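PDB 6JC0: putative molybdenum cofactor biosynthesis protein D2 (MoaD2) / thiamine S from Mycobacterium smegmatis, which probably serves as a small ubiquitin-like sulfur carrier in molybdenum cofactor biosynthesis, delivering sulfur for the dithiolene of molybdopterin. Local coordinates for residues B[11-16]-B[41-46]. Numbering follows the deposited sequence.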
loop_
_atom_site.group_PDB
_atom_site.type_symbol
_atom_site.label_atom_id
_atom_site.label_comp_id
_atom_site.label_asym_id
_atom_site.label_seq_id
_atom_site.Cartn_x
_atom_site.Cartn_y
_atom_site.Cartn_z
ATOM N N VAL B 11 -23.489 0.902 -35.035
ATOM C CA VAL B 11 -22.258 1.461 -34.497
ATOM C C VAL B 11 -22.528 2.099 -33.143
ATOM O O VAL B 11 -23.415 2.938 -33.018
ATOM C CB VAL B 11 -21.636 2.516 -35.442
ATOM C CG1 VAL B 11 -20.377 3.118 -34.814
ATOM C CG2 VAL B 11 -21.315 1.901 -36.794
ATOM N N ARG B 12 -21.768 1.691 -32.132
ATOM C CA ARG B 12 -21.857 2.314 -30.818
ATOM C C ARG B 12 -20.593 3.116 -30.542
ATOM O O ARG B 12 -19.487 2.570 -30.559
ATOM C CB ARG B 12 -22.073 1.262 -29.721
ATOM C CG ARG B 12 -23.353 0.450 -29.879
ATOM C CD ARG B 12 -23.673 -0.364 -28.627
ATOM N NE ARG B 12 -22.647 -1.365 -28.342
ATOM C CZ ARG B 12 -22.632 -2.139 -27.259
ATOM N NH1 ARG B 12 -23.589 -2.029 -26.346
ATOM N NH2 ARG B 12 -21.654 -3.018 -27.085
ATOM N N TYR B 13 -20.761 4.415 -30.307
ATOM C CA TYR B 13 -19.642 5.296 -29.988
ATOM C C TYR B 13 -19.471 5.428 -28.478
ATOM O O TYR B 13 -20.454 5.505 -27.742
ATOM C CB TYR B 13 -19.850 6.687 -30.599
ATOM C CG TYR B 13 -19.959 6.706 -32.106
ATOM C CD1 TYR B 13 -18.821 6.719 -32.901
ATOM C CD2 TYR B 13 -21.200 6.720 -32.733
ATOM C CE1 TYR B 13 -18.914 6.741 -34.282
ATOM C CE2 TYR B 13 -21.302 6.737 -34.111
ATOM C CZ TYR B 13 -20.156 6.750 -34.880
ATOM O OH TYR B 13 -20.248 6.765 -36.252
ATOM N N PHE B 14 -18.226 5.478 -28.020
ATOM C CA PHE B 14 -17.966 5.635 -26.593
ATOM C C PHE B 14 -17.053 6.814 -26.289
ATOM O O PHE B 14 -16.165 7.154 -27.079
ATOM C CB PHE B 14 -17.376 4.345 -26.020
ATOM C CG PHE B 14 -18.362 3.229 -25.944
ATOM C CD1 PHE B 14 -18.534 2.369 -27.016
ATOM C CD2 PHE B 14 -19.155 3.067 -24.821
ATOM C CE1 PHE B 14 -19.460 1.352 -26.958
ATOM C CE2 PHE B 14 -20.084 2.050 -24.757
ATOM C CZ PHE B 14 -20.236 1.192 -25.826
ATOM N N ALA B 15 -17.304 7.432 -25.138
ATOM C CA ALA B 15 -16.499 8.529 -24.603
ATOM C C ALA B 15 -16.206 9.604 -25.642
ATOM O O ALA B 15 -17.127 10.216 -26.182
ATOM C CB ALA B 15 -15.205 7.989 -24.022
ATOM N N ALA B 16 -14.924 9.817 -25.922
ATOM C CA ALA B 16 -14.504 10.855 -26.859
ATOM C C ALA B 16 -15.115 10.672 -28.249
ATOM O O ALA B 16 -15.407 11.651 -28.929
ATOM C CB ALA B 16 -12.986 10.897 -26.957
ATOM N N GLU B 41 -13.402 4.772 -42.234
ATOM C CA GLU B 41 -13.257 5.879 -43.175
ATOM C C GLU B 41 -14.593 6.579 -43.393
ATOM O O GLU B 41 -14.671 7.807 -43.378
ATOM C CB GLU B 41 -12.706 5.392 -44.519
ATOM C CG GLU B 41 -11.255 4.951 -44.497
ATOM C CD GLU B 41 -10.793 4.413 -45.843
ATOM O OE1 GLU B 41 -11.656 4.037 -46.669
ATOM O OE2 GLU B 41 -9.567 4.368 -46.076
ATOM N N ARG B 42 -15.644 5.787 -43.596
ATOM C CA ARG B 42 -16.971 6.340 -43.851
ATOM C C ARG B 42 -17.547 7.003 -42.603
ATOM O O ARG B 42 -18.231 8.021 -42.691
ATOM C CB ARG B 42 -17.912 5.249 -44.371
ATOM C CG ARG B 42 -17.507 4.705 -45.737
ATOM C CD ARG B 42 -18.410 3.563 -46.184
ATOM N NE ARG B 42 -18.065 3.090 -47.522
ATOM C CZ ARG B 42 -18.480 3.660 -48.648
ATOM N NH1 ARG B 42 -18.116 3.159 -49.821
ATOM N NH2 ARG B 42 -19.257 4.733 -48.606
ATOM N N LEU B 43 -17.266 6.431 -41.438
ATOM C CA LEU B 43 -17.681 7.048 -40.181
ATOM C C LEU B 43 -17.005 8.404 -39.974
ATOM O O LEU B 43 -17.612 9.345 -39.455
ATOM C CB LEU B 43 -17.361 6.133 -38.997
ATOM C CG LEU B 43 -18.058 4.776 -38.901
ATOM C CD1 LEU B 43 -17.665 4.089 -37.596
ATOM C CD2 LEU B 43 -19.571 4.928 -39.011
ATOM N N GLY B 44 -15.743 8.496 -40.380
ATOM C CA GLY B 44 -14.959 9.695 -40.154
ATOM C C GLY B 44 -15.344 10.845 -41.064
ATOM O O GLY B 44 -15.025 12.001 -40.788
ATOM N N ALA B 45 -16.042 10.529 -42.151
ATOM C CA ALA B 45 -16.461 11.544 -43.106
ATOM C C ALA B 45 -17.500 12.488 -42.492
ATOM O O ALA B 45 -17.771 13.561 -43.032
ATOM C CB ALA B 45 -17.007 10.887 -44.362
ATOM N N ARG B 46 -18.071 12.081 -41.360
ATOM C CA ARG B 46 -19.041 12.898 -40.631
ATOM C C ARG B 46 -18.488 14.291 -40.324
ATOM O O ARG B 46 -19.028 15.300 -40.775
ATOM C CB ARG B 46 -19.456 12.194 -39.335
ATOM C CG ARG B 46 -20.408 12.997 -38.455
ATOM C CD ARG B 46 -20.868 12.188 -37.245
ATOM N NE ARG B 46 -21.631 11.007 -37.642
ATOM C CZ ARG B 46 -22.955 10.975 -37.755
ATOM N NH1 ARG B 46 -23.671 12.059 -37.496
ATOM N NH2 ARG B 46 -23.564 9.857 -38.127
HETATM O O HOH W 1 -19.960 8.819 -38.390
#
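Leu43 of helix 36-44 puts its two methyls against Val11 and Tyr13, neighbours on the same face of strand 6-13. Its CG stands anti to the carbonyl carbon (chi1 -64°), which carries both methyls toward the strand, where Leu43 and Val11 meet tip to tip. The branches pair off: Val11 CG1 lies 4.0 Å from Leu43 CD1, and Val11 CG2 faces Leu43 CD2. Tyr13 approaches the leucine at a slant, and its hydroxyl end does most of the touching, with OH 3.4 Å from Leu43 CD2. With CG anti to the carbonyl carbon (chi1 -61°), the Tyr13 ring extends from the strand past Val11, whose CG1 sits 3.6 Å above one ring face, offset toward the rim. Val11 CG1 therefore touches both the ring and Leu43 CD1.

The main polar partner of Tyr13 OH is Glu26 OE2 of strand 25-31, which also forms a salt bridge with Arg46 NH2. A single water donates to Tyr13 OH (3.0 Å) and also to Leu43 O. It accepts from Arg46 NE (2.9 Å), lying in the guanidinium plane. These bonds link the tyrosine to a carbonyl of helix 36-44 and to an arginine just after it. Leu50 and Leu54 of helix 48-54 extend the apolar packing. Helix 36-44 packed on a mixed sheet of strand order 2-1-5-3-4, with strand 6-13 between 25-31 and 77-82, is the beta-grasp fold of the ubiquitin-like MoaD/ThiS family.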